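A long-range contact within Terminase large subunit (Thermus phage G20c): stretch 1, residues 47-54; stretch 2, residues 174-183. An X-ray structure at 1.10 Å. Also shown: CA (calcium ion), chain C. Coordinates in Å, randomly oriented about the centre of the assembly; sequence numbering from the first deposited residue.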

ATOM      1  N   GLN A  47     -11.686  -5.254 -11.231  1.00 18.58           N
ATOM      2  CA  GLN A  47     -12.503  -5.708 -10.090  1.00 17.92           C
ATOM      3  C   GLN A  47     -11.657  -5.880  -8.831  1.00 16.60           C
ATOM      4  O   GLN A  47     -12.193  -6.148  -7.747  1.00 17.63           O
ATOM      5  CB  GLN A  47     -13.196  -7.033 -10.411  1.00 18.10           C
ATOM      6  N   ASP A  48     -10.339  -5.760  -8.981  1.00 15.11           N
ATOM      7  CA  ASP A  48      -9.422  -5.790  -7.851  1.00 13.66           C
ATOM      8  C   ASP A  48      -9.614  -4.594  -6.921  1.00 12.26           C
ATOM      9  O   ASP A  48     -10.197  -3.577  -7.295  1.00 12.63           O
ATOM     10  CB  ASP A  48      -7.966  -5.852  -8.326  1.00 14.27           C
ATOM     11  CG  ASP A  48      -7.577  -4.694  -9.218  1.00 15.12           C
ATOM     12  OD1 ASP A  48      -8.042  -4.655 -10.369  1.00 15.70           O
ATOM     13  OD2 ASP A  48      -6.795  -3.831  -8.770  1.00 14.74           O
ATOM     14  N   TYR A  49      -9.088  -4.727  -5.714  1.00 11.10           N
ATOM     15  CA  TYR A  49      -9.179  -3.662  -4.729  1.00 10.55           C
ATOM     16  C   TYR A  49      -8.223  -2.512  -5.046  1.00 10.06           C
ATOM     17  O   TYR A  49      -7.136  -2.699  -5.618  1.00 10.62           O
ATOM     18  CB  TYR A  49      -8.875  -4.186  -3.315  1.00 10.68           C
ATOM     19  CG  TYR A  49      -9.892  -5.180  -2.800  1.00 11.13           C
ATOM     20  CD1 TYR A  49      -9.753  -6.540  -3.053  1.00 11.73           C
ATOM     21  CD2 TYR A  49     -11.008  -4.768  -2.073  1.00 11.09           C
ATOM     22  CE1 TYR A  49     -10.689  -7.455  -2.609  1.00 12.25           C
ATOM     23  CE2 TYR A  49     -11.954  -5.684  -1.622  1.00 11.71           C
ATOM     24  CZ  TYR A  49     -11.788  -7.021  -1.898  1.00 12.19           C
ATOM     25  OH  TYR A  49     -12.709  -7.947  -1.453  1.00 13.48           O
ATOM     26  N   SER A  50      -8.650  -1.325  -4.649  1.00  9.34           N
ATOM     27  CA  SER A  50      -7.779  -0.174  -4.519  1.00  9.59           C
ATOM     28  C   SER A  50      -7.448  -0.036  -3.052  1.00  8.88           C
ATOM     29  O   SER A  50      -8.332  -0.180  -2.225  1.00  8.87           O
ATOM     30  CB  SER A  50      -8.490   1.096  -4.993  1.00 10.13           C
ATOM     31  OG  SER A  50      -9.745   1.282  -4.354  1.00 11.37           O
ATOM     32  N   VAL A  51      -6.176   0.225  -2.752  1.00  8.43           N
ATOM     33  CA  VAL A  51      -5.732   0.423  -1.380  1.00  8.37           C
ATOM     34  C   VAL A  51      -4.798   1.617  -1.308  1.00  8.16           C
ATOM     35  O   VAL A  51      -3.773   1.678  -1.998  1.00  8.16           O
ATOM     36  CB  VAL A  51      -5.012  -0.809  -0.831  1.00  8.47           C
ATOM     37  CG1 VAL A  51      -4.666  -0.610   0.641  1.00  8.57           C
ATOM     38  CG2 VAL A  51      -5.873  -2.040  -1.010  1.00  8.75           C
ATOM     39  N   PHE A  52      -5.145   2.543  -0.419  1.00  7.94           N
ATOM     40  CA  PHE A  52      -4.375   3.758  -0.198  1.00  8.43           C
ATOM     41  C   PHE A  52      -3.915   3.749   1.250  1.00  8.10           C
ATOM     42  O   PHE A  52      -4.747   3.736   2.149  1.00  8.26           O
ATOM     43  CB  PHE A  52      -5.220   5.016  -0.472  1.00  9.04           C
ATOM     44  CG  PHE A  52      -5.931   5.022  -1.805  1.00  9.79           C
ATOM     45  CD1 PHE A  52      -5.353   4.462  -2.936  1.00 10.41           C
ATOM     46  CD2 PHE A  52      -7.183   5.615  -1.926  1.00 10.31           C
ATOM     47  CE1 PHE A  52      -6.005   4.470  -4.157  1.00 11.00           C
ATOM     48  CE2 PHE A  52      -7.832   5.634  -3.151  1.00 11.36           C
ATOM     49  CZ  PHE A  52      -7.251   5.056  -4.260  1.00 11.35           C
ATOM     50  N   SER A  53      -2.600   3.742   1.461  1.00  8.33           N
ATOM     51  CA  SER A  53      -2.014   3.617   2.792  1.00  8.52           C
ATOM     52  C   SER A  53      -1.290   4.906   3.152  1.00  8.17           C
ATOM     53  O   SER A  53      -0.255   5.212   2.572  1.00  7.79           O
ATOM     54  CB  SER A  53      -1.047   2.442   2.835  1.00  9.01           C
ATOM     55  OG  SER A  53      -1.726   1.223   2.602  1.00 10.00           O
ATOM     56  N   VAL A  54      -1.816   5.627   4.133  1.00  7.93           N
ATOM     57  CA  VAL A  54      -1.236   6.879   4.593  1.00  8.28           C
ATOM     58  C   VAL A  54      -0.196   6.579   5.669  1.00  8.22           C
ATOM     59  O   VAL A  54      -0.545   6.079   6.745  1.00  8.19           O
ATOM     60  CB  VAL A  54      -2.316   7.821   5.162  1.00  8.52           C
ATOM     61  CG1 VAL A  54      -1.696   9.159   5.519  1.00  8.59           C
ATOM     62  CG2 VAL A  54      -3.461   8.033   4.178  1.00  8.54           C
ATOM     63  N   GLY A 174      -5.376 -15.672  -3.821  1.00 10.09           N
ATOM     64  CA  GLY A 174      -5.537 -14.464  -3.023  1.00  9.97           C
ATOM     65  C   GLY A 174      -5.115 -13.182  -3.697  1.00  9.69           C
ATOM     66  O   GLY A 174      -4.729 -13.150  -4.875  1.00  9.66           O
ATOM     67  N   HIS A 175      -5.209 -12.120  -2.906  1.00  9.73           N
ATOM     68  CA  HIS A 175      -4.982 -10.759  -3.351  1.00  9.99           C
ATOM     69  C   HIS A 175      -3.714 -10.220  -2.717  1.00  9.87           C
ATOM     70  O   HIS A 175      -3.273 -10.716  -1.670  1.00 10.22           O
ATOM     71  CB  HIS A 175      -6.145  -9.850  -2.939  1.00 10.32           C
ATOM     72  CG  HIS A 175      -7.501 -10.440  -3.149  1.00 11.11           C
ATOM     73  ND1 HIS A 175      -7.933 -10.911  -4.369  1.00 11.90           N
ATOM     74  CD2 HIS A 175      -8.525 -10.628  -2.288  1.00 12.11           C
ATOM     75  CE1 HIS A 175      -9.166 -11.370  -4.248  1.00 12.51           C
ATOM     76  NE2 HIS A 175      -9.547 -11.205  -2.996  1.00 12.91           N
ATOM     77  N   ASP A 176      -3.151  -9.169  -3.314  1.00  9.93           N
ATOM     78  CA  ASP A 176      -1.968  -8.521  -2.738  1.00 10.36           C
ATOM     79  C   ASP A 176      -2.037  -6.995  -2.749  1.00  9.34           C
ATOM     80  O   ASP A 176      -1.006  -6.351  -2.570  1.00  9.86           O
ATOM     81  CB  ASP A 176      -0.686  -9.013  -3.429  1.00 11.58           C
ATOM     82  CG  ASP A 176      -0.590  -8.579  -4.876  1.00 12.54           C
ATOM     83  OD1 ASP A 176      -1.486  -7.871  -5.362  1.00 13.90           O
ATOM     84  OD2 ASP A 176       0.408  -8.958  -5.530  1.00 14.67           O
ATOM     85  N   ASP A 177      -3.233  -6.428  -2.902  1.00  9.09           N
ATOM     86  CA  ASP A 177      -3.359  -4.969  -3.055  1.00  9.23           C
ATOM     87  C   ASP A 177      -2.919  -4.247  -1.787  1.00  8.56           C
ATOM     88  O   ASP A 177      -2.352  -3.159  -1.858  1.00  8.33           O
ATOM     89  CB  ASP A 177      -4.794  -4.545  -3.378  1.00  9.72           C
ATOM     90  CG  ASP A 177      -5.461  -5.453  -4.369  1.00 10.08           C
ATOM     91  OD1 ASP A 177      -6.102  -6.431  -3.929  1.00 10.29           O
ATOM     92  OD2 ASP A 177      -5.340  -5.210  -5.585  1.00 11.75           O
ATOM     93  N   ILE A 178      -3.219  -4.839  -0.632  1.00  8.02           N
ATOM     94  CA  ILE A 178      -2.817  -4.242   0.649  1.00  7.98           C
ATOM     95  C   ILE A 178      -1.297  -4.325   0.801  1.00  7.62           C
ATOM     96  O   ILE A 178      -0.630  -3.352   1.160  1.00  7.84           O
ATOM     97  CB  ILE A 178      -3.483  -4.923   1.857  1.00  7.95           C
ATOM     98  CG1 ILE A 178      -5.013  -4.805   1.784  1.00  7.81           C
ATOM     99  CG2 ILE A 178      -2.946  -4.344   3.173  1.00  8.21           C
ATOM    100  CD1 ILE A 178      -5.739  -5.694   2.765  1.00  7.91           C
ATOM    101  N   VAL A 179      -0.745  -5.490   0.491  1.00  7.56           N
ATOM    102  CA  VAL A 179       0.704  -5.702   0.572  1.00  7.88           C
ATOM    103  C   VAL A 179       1.443  -4.665  -0.265  1.00  8.06           C
ATOM    104  O   VAL A 179       2.384  -4.021   0.200  1.00  7.71           O
ATOM    105  CB  VAL A 179       1.094  -7.134   0.119  1.00  8.00           C
ATOM    106  CG1 VAL A 179       2.605  -7.313   0.148  1.00  8.01           C
ATOM    107  CG2 VAL A 179       0.423  -8.178   1.013  1.00  8.18           C
ATOM    108  N   MET A 180       0.994  -4.504  -1.504  1.00  8.37           N
ATOM    109  CA  MET A 180       1.645  -3.596  -2.420  1.00  8.89           C
ATOM    110  C   MET A 180       1.483  -2.133  -2.013  1.00  8.44           C
ATOM    111  O   MET A 180       2.445  -1.376  -2.094  1.00  8.12           O
ATOM    112  CB  MET A 180       1.163  -3.838  -3.856  1.00  9.95           C
ATOM    113  CG  MET A 180       1.609  -5.180  -4.438  1.00 11.13           C
ATOM    114  SD  MET A 180       3.349  -5.584  -4.201  1.00 13.53           S
ATOM    115  CE  MET A 180       4.175  -4.160  -4.898  1.00 13.36           C
ATOM    116  N   SER A 181       0.292  -1.749  -1.563  1.00  8.27           N
ATOM    117  CA  SER A 181       0.068  -0.390  -1.071  1.00  8.15           C
ATOM    118  C   SER A 181       0.992  -0.066   0.103  1.00  7.91           C
ATOM    119  O   SER A 181       1.611   0.993   0.138  1.00  7.68           O
ATOM    120  CB  SER A 181      -1.398  -0.218  -0.687  1.00  8.32           C
ATOM    121  OG  SER A 181      -1.623   1.049  -0.094  1.00  8.83           O
ATOM    122  N   LEU A 182       1.094  -0.991   1.043  1.00  7.86           N
ATOM    123  CA  LEU A 182       2.014  -0.817   2.170  1.00  7.81           C
ATOM    124  C   LEU A 182       3.468  -0.713   1.715  1.00  7.93           C
ATOM    125  O   LEU A 182       4.212   0.123   2.207  1.00  8.12           O
ATOM    126  CB  LEU A 182       1.863  -1.953   3.186  1.00  7.97           C
ATOM    127  CG  LEU A 182       0.551  -1.994   3.959  1.00  8.14           C
ATOM    128  CD1 LEU A 182       0.474  -3.312   4.707  1.00  8.20           C
ATOM    129  CD2 LEU A 182       0.381  -0.815   4.908  1.00  8.29           C
ATOM    130  N   ALA A 183       3.863  -1.551   0.762  1.00  7.77           N
ATOM    131  CA  ALA A 183       5.232  -1.518   0.255  1.00  8.00           C
ATOM    132  C   ALA A 183       5.537  -0.195  -0.462  1.00  8.05           C
ATOM    133  O   ALA A 183       6.621   0.369  -0.305  1.00  8.44           O
ATOM    134  CB  ALA A 183       5.479  -2.694  -0.674  1.00  8.12           C
TER
HETATM  135 CA    CA C 501      -5.363  -3.231  -6.971  0.85 12.10          CA
HETATM  136  O   HOH W   1      -7.794  -7.571  -5.635  1.00 13.68           O
HETATM  137  O   HOH W   2      -3.819  -4.399  -8.266  1.00 18.07           O

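A calcium ion joins the two stretches at one end of the contact, and it accounts for approaches between oxygen atoms that would otherwise look unfavourable. The ion CA is bound by Asp-48 OD2 at 2.4 Å and the backbone atom Tyr-49 O at 2.3 Å from stretch 1, and by Asp-177 OD2 at 2.4 Å from stretch 2. Water 2, whose O lies 2.3 Å from the ion CA, and two atoms from elsewhere in the structure bring the number of ligands to six. Tyr-49 O and Asp-177 OD2 are 3.1 Å apart, but they are not hydrogen-bonded. Neither a carbonyl oxygen nor a carboxylate serving as a metal ligand has a proton to offer here, and the pair is better read as two neighbours in one coordination shell. The same holds for Asp-48 OD2 and Asp-177 OD2, 3.8 Å apart, whose negative charges are offset by the cation they both bind.

The carboxylate of Asp-177 works at both its oxygens. While OD2 binds the metal, Asp-177 OD1 accepts a hydrogen bond of 2.7 Å from the O of water 1, which in turn accepts one of 3.1 Å from Tyr-49 N. The water thus ties the backbone of stretch 1 to the helix a second time, so that both the amide nitrogen and the carbonyl oxygen of Tyr-49 are linked to the same aspartate. Asp-177 OD1 also lies at the edge of the Tyr-49 ring, near its plane, and comes within 3.6 Å of Tyr-49 CB.

Beside this polar cluster, Tyr-49 meets His-175 as an edge-to-face aromatic pair. The ring centroids are 5.4 Å apart and the planes are inclined at 62°, with Tyr-49 CE1 placed over one face of the imidazole, 3.9 Å from His-175 CD2.

Further along, the strand and the helix run in broadly similar directions, their axes at 33° and 7.5 Å apart at closest approach. The CA-to-CB bonds of Tyr-49, Val-51 and Ser-53 point toward the helix, whereas those of Ser-50, Phe-52 and Val-54 point away, the alternation expected of an extended chain. Val-51 fills the middle: its CG2 packs 3.6 Å from Asp-177 CB and 4.0 Å from Ile-178 CG1, and Val-51 CA and Ile-178 CA are 5.9 Å apart.

Ser-181 lies one helical turn beyond Asp-177, and Ser-181 N donates to Asp-177 O at 3.0 Å. This spacing brings its side chain to the same side of the helix. There Ser-53 OG donates a hydrogen bond of 2.7 Å to Ser-181 OG, the one direct hydrogen bond between the stretches. Ser-53 N, 3.3 Å from Ser-181 OG, fails on angle despite its proximity. Leu-182 has its CA-to-CB bond pointing away, yet the end of its side chain returns, placing Leu-182 CD2 3.7 Å from Ser-53 OG.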